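SAHS1 (Ramazzottius varieornatus, PDB 5XNA) acts as a secreted, heat-soluble molecular shield that helps protect the tardigrade when water is scarce, and has a fatty-acid-binding-protein-like barrel that probably binds lipid. Local coordinates at residues D117-T122 / R132-S137. Sequence-based numbering, arbitrary orientation.
With MG (magnesium ion), chain E; SHV (heptanoic acid), chain O.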
loop_
_atom_site.group_PDB
_atom_site.type_symbol
_atom_site.label_atom_id
_atom_site.label_comp_id
_atom_site.label_asym_id
_atom_site.label_seq_id
_atom_site.Cartn_x
_atom_site.Cartn_y
_atom_site.Cartn_z
ATOM N N ASP A 117 6.534 22.795 -6.978
ATOM C CA ASP A 117 6.414 23.829 -5.925
ATOM C C ASP A 117 5.758 23.368 -4.610
ATOM O O ASP A 117 6.058 23.904 -3.542
ATOM C CB ASP A 117 5.682 25.071 -6.460
ATOM C CG ASP A 117 5.725 26.235 -5.495
ATOM O OD1 ASP A 117 6.797 26.870 -5.382
ATOM O OD2 ASP A 117 4.691 26.520 -4.854
ATOM N N GLU A 118 4.898 22.361 -4.673
ATOM C CA GLU A 118 4.097 21.963 -3.524
ATOM C C GLU A 118 4.145 20.451 -3.379
ATOM O O GLU A 118 4.180 19.720 -4.373
ATOM C CB GLU A 118 2.661 22.469 -3.682
ATOM C CG GLU A 118 1.584 21.638 -3.020
ATOM C CD GLU A 118 0.199 22.068 -3.456
ATOM O OE1 GLU A 118 -0.096 23.276 -3.328
ATOM O OE2 GLU A 118 -0.589 21.214 -3.923
ATOM N N LEU A 119 4.176 19.982 -2.136
ATOM C CA LEU A 119 4.230 18.555 -1.857
ATOM C C LEU A 119 2.980 18.172 -1.082
ATOM O O LEU A 119 2.670 18.783 -0.052
ATOM C CB LEU A 119 5.502 18.185 -1.068
ATOM C CG LEU A 119 5.715 16.684 -0.868
ATOM C CD1 LEU A 119 7.201 16.355 -0.877
ATOM C CD2 LEU A 119 5.076 16.241 0.438
ATOM N N GLU A 120 2.265 17.164 -1.584
ATOM C CA GLU A 120 1.113 16.587 -0.904
ATOM C C GLU A 120 1.532 15.271 -0.255
ATOM O O GLU A 120 1.994 14.356 -0.947
ATOM C CB GLU A 120 -0.047 16.350 -1.873
ATOM C CG GLU A 120 -1.320 15.830 -1.201
ATOM C CD GLU A 120 -2.523 15.799 -2.138
ATOM O OE1 GLU A 120 -3.258 14.788 -2.124
ATOM O OE2 GLU A 120 -2.736 16.782 -2.889
ATOM N N LYS A 121 1.388 15.181 1.064
ATOM C CA LYS A 121 1.679 13.949 1.785
ATOM C C LYS A 121 0.364 13.285 2.152
ATOM O O LYS A 121 -0.508 13.917 2.759
ATOM C CB LYS A 121 2.508 14.191 3.050
ATOM C CG LYS A 121 2.821 12.887 3.804
ATOM C CD LYS A 121 3.884 13.051 4.885
ATOM C CE LYS A 121 4.254 11.699 5.485
ATOM N NZ LYS A 121 5.078 11.800 6.732
ATOM N N THR A 122 0.233 12.014 1.806
ATOM C CA THR A 122 -0.926 11.226 2.188
ATOM C C THR A 122 -0.517 10.195 3.233
ATOM O O THR A 122 0.509 9.521 3.080
ATOM C CB THR A 122 -1.540 10.547 0.965
ATOM O OG1 THR A 122 -1.757 11.527 -0.060
ATOM C CG2 THR A 122 -2.863 9.892 1.337
ATOM N N ARG A 132 -1.752 16.193 3.981
ATOM C CA ARG A 132 -1.142 17.421 4.459
ATOM C C ARG A 132 -0.324 17.999 3.319
ATOM O O ARG A 132 0.306 17.258 2.566
ATOM C CB ARG A 132 -0.286 17.141 5.688
ATOM C CG ARG A 132 0.232 18.346 6.352
ATOM C CD ARG A 132 0.727 17.969 7.727
ATOM N NE ARG A 132 0.850 19.138 8.565
ATOM C CZ ARG A 132 1.652 19.206 9.613
ATOM N NH1 ARG A 132 2.415 18.165 9.936
ATOM N NH2 ARG A 132 1.686 20.311 10.326
ATOM N N TRP A 133 -0.354 19.320 3.166
ATOM C CA TRP A 133 0.340 19.956 2.061
ATOM C C TRP A 133 1.517 20.768 2.578
ATOM O O TRP A 133 1.402 21.472 3.588
ATOM C CB TRP A 133 -0.613 20.846 1.250
ATOM C CG TRP A 133 -1.584 20.017 0.461
ATOM C CD1 TRP A 133 -1.467 19.632 -0.835
ATOM C CD2 TRP A 133 -2.794 19.422 0.950
ATOM N NE1 TRP A 133 -2.549 18.847 -1.198
ATOM C CE2 TRP A 133 -3.368 18.704 -0.114
ATOM C CE3 TRP A 133 -3.452 19.440 2.183
ATOM C CZ2 TRP A 133 -4.570 18.011 0.015
ATOM C CZ3 TRP A 133 -4.641 18.747 2.311
ATOM C CH2 TRP A 133 -5.188 18.046 1.231
ATOM N N TYR A 134 2.620 20.683 1.852
ATOM C CA TYR A 134 3.872 21.322 2.205
ATOM C C TYR A 134 4.300 22.244 1.074
ATOM O O TYR A 134 4.028 21.976 -0.098
ATOM C CB TYR A 134 4.953 20.263 2.462
ATOM C CG TYR A 134 4.675 19.453 3.697
ATOM C CD1 TYR A 134 3.705 18.448 3.694
ATOM C CD2 TYR A 134 5.381 19.686 4.876
ATOM C CE1 TYR A 134 3.434 17.708 4.837
ATOM C CE2 TYR A 134 5.120 18.957 6.019
ATOM C CZ TYR A 134 4.156 17.965 5.995
ATOM O OH TYR A 134 3.906 17.252 7.138
ATOM N N LYS A 135 4.978 23.328 1.427
ATOM C CA LYS A 135 5.579 24.206 0.438
ATOM C C LYS A 135 7.098 24.135 0.528
ATOM O O LYS A 135 7.666 23.858 1.587
ATOM C CB LYS A 135 5.110 25.652 0.631
ATOM C CG LYS A 135 5.568 26.269 1.941
ATOM C CD LYS A 135 4.924 27.623 2.181
ATOM C CE LYS A 135 5.246 28.131 3.570
ATOM N NZ LYS A 135 6.722 28.213 3.762
ATOM N N LYS A 136 7.748 24.358 -0.608
ATOM C CA LYS A 136 9.197 24.507 -0.624
ATOM C C LYS A 136 9.630 25.610 0.334
ATOM O O LYS A 136 9.085 26.715 0.312
ATOM C CB LYS A 136 9.674 24.823 -2.044
ATOM C CG LYS A 136 10.030 23.610 -2.882
ATOM C CD LYS A 136 11.345 22.996 -2.403
ATOM C CE LYS A 136 11.694 21.706 -3.145
ATOM N NZ LYS A 136 12.236 21.940 -4.511
ATOM N N SER A 137 10.598 25.304 1.189
ATOM C CA SER A 137 11.131 26.306 2.106
ATOM C C SER A 137 11.988 27.305 1.339
ATOM O O SER A 137 12.836 26.912 0.540
ATOM C CB SER A 137 11.957 25.662 3.216
ATOM O OG SER A 137 11.127 25.081 4.201
HETATM MG MG MG E . 4.670 15.403 7.572
HETATM C C1 SHV O . 4.266 14.509 9.744
HETATM O O1 SHV O . 5.004 13.698 9.125
HETATM O O2 SHV O . 3.352 15.110 9.122
HETATM C C2 SHV O . 4.485 14.754 11.239
HETATM C C3 SHV O . 3.493 13.927 12.057
HETATM C C4 SHV O . 4.027 12.507 12.225
HETATM C C5 SHV O . 2.971 11.625 12.891
HETATM C C6 SHV O . 2.901 10.283 12.162
HETATM C C7 SHV O . 2.704 9.140 13.156
#
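Leu119 and Tyr134 face each other as a hydrogen-bonded antiparallel pair in the C-terminal hairpin, strands 118-125 and 128-136, of a beta-barrel resembling the fatty-acid-binding proteins. The hairpin illustrates how such a barrel gives its two faces different work. Backbone bonds set the register: Tyr134 N reaches Leu119 O at 2.7 Å, and two more bonds join Lys121 and Arg132.

Tyr134 belongs to the ligand-facing side. Its CB lies 4.1 Å from Leu119 CB; CD1 passes Leu119 CD2 while Leu119 O sits at the ring's edge; CE1 approaches Lys121 CB; and OH ends on the magnesium ion at 2.0 Å. CG is anti to the carbonyl carbon (chi1 -68°), a turn that leans the ring off the sheet, back toward the Lys121-Arg132 end, where the metal sits. Both carboxylate oxygens of heptanoic acid also bind the magnesium, and His43 adds a further ligand. The extended Lys121 and Arg132 both donate to the same carboxylate, Lys121 NZ to O1, and so probably hold it in its orientation; Arg132 is steadied by His39 and Asn38.

On the other face, Trp133 lies alongside Glu120, pointing the same way, the carboxylate and indole planes 65° apart. In one of two Glu120 conformers, Trp133 NE1 donates to Glu120 OE2 at 2.7 Å, a bent bond (138° at the hydrogen) that meets the oxygen from above the carboxylate plane, while Glu120 OE1 pairs with Lys131. A leucine in place of Trp133 would probably cost that conformer the indole donor to OE2 and the flat surface along Glu120 CB and CG, leaving the carboxylate to Lys131. Glu118, salt-bridged to Arg17, flanks the same indole, its OE2 3.6 Å from Trp133 CD1. Back at the carboxylate of heptanoic acid, Arg132 NH1 donates to O2 across 3.3 Å, that oxygen lying in the guanidinium plane.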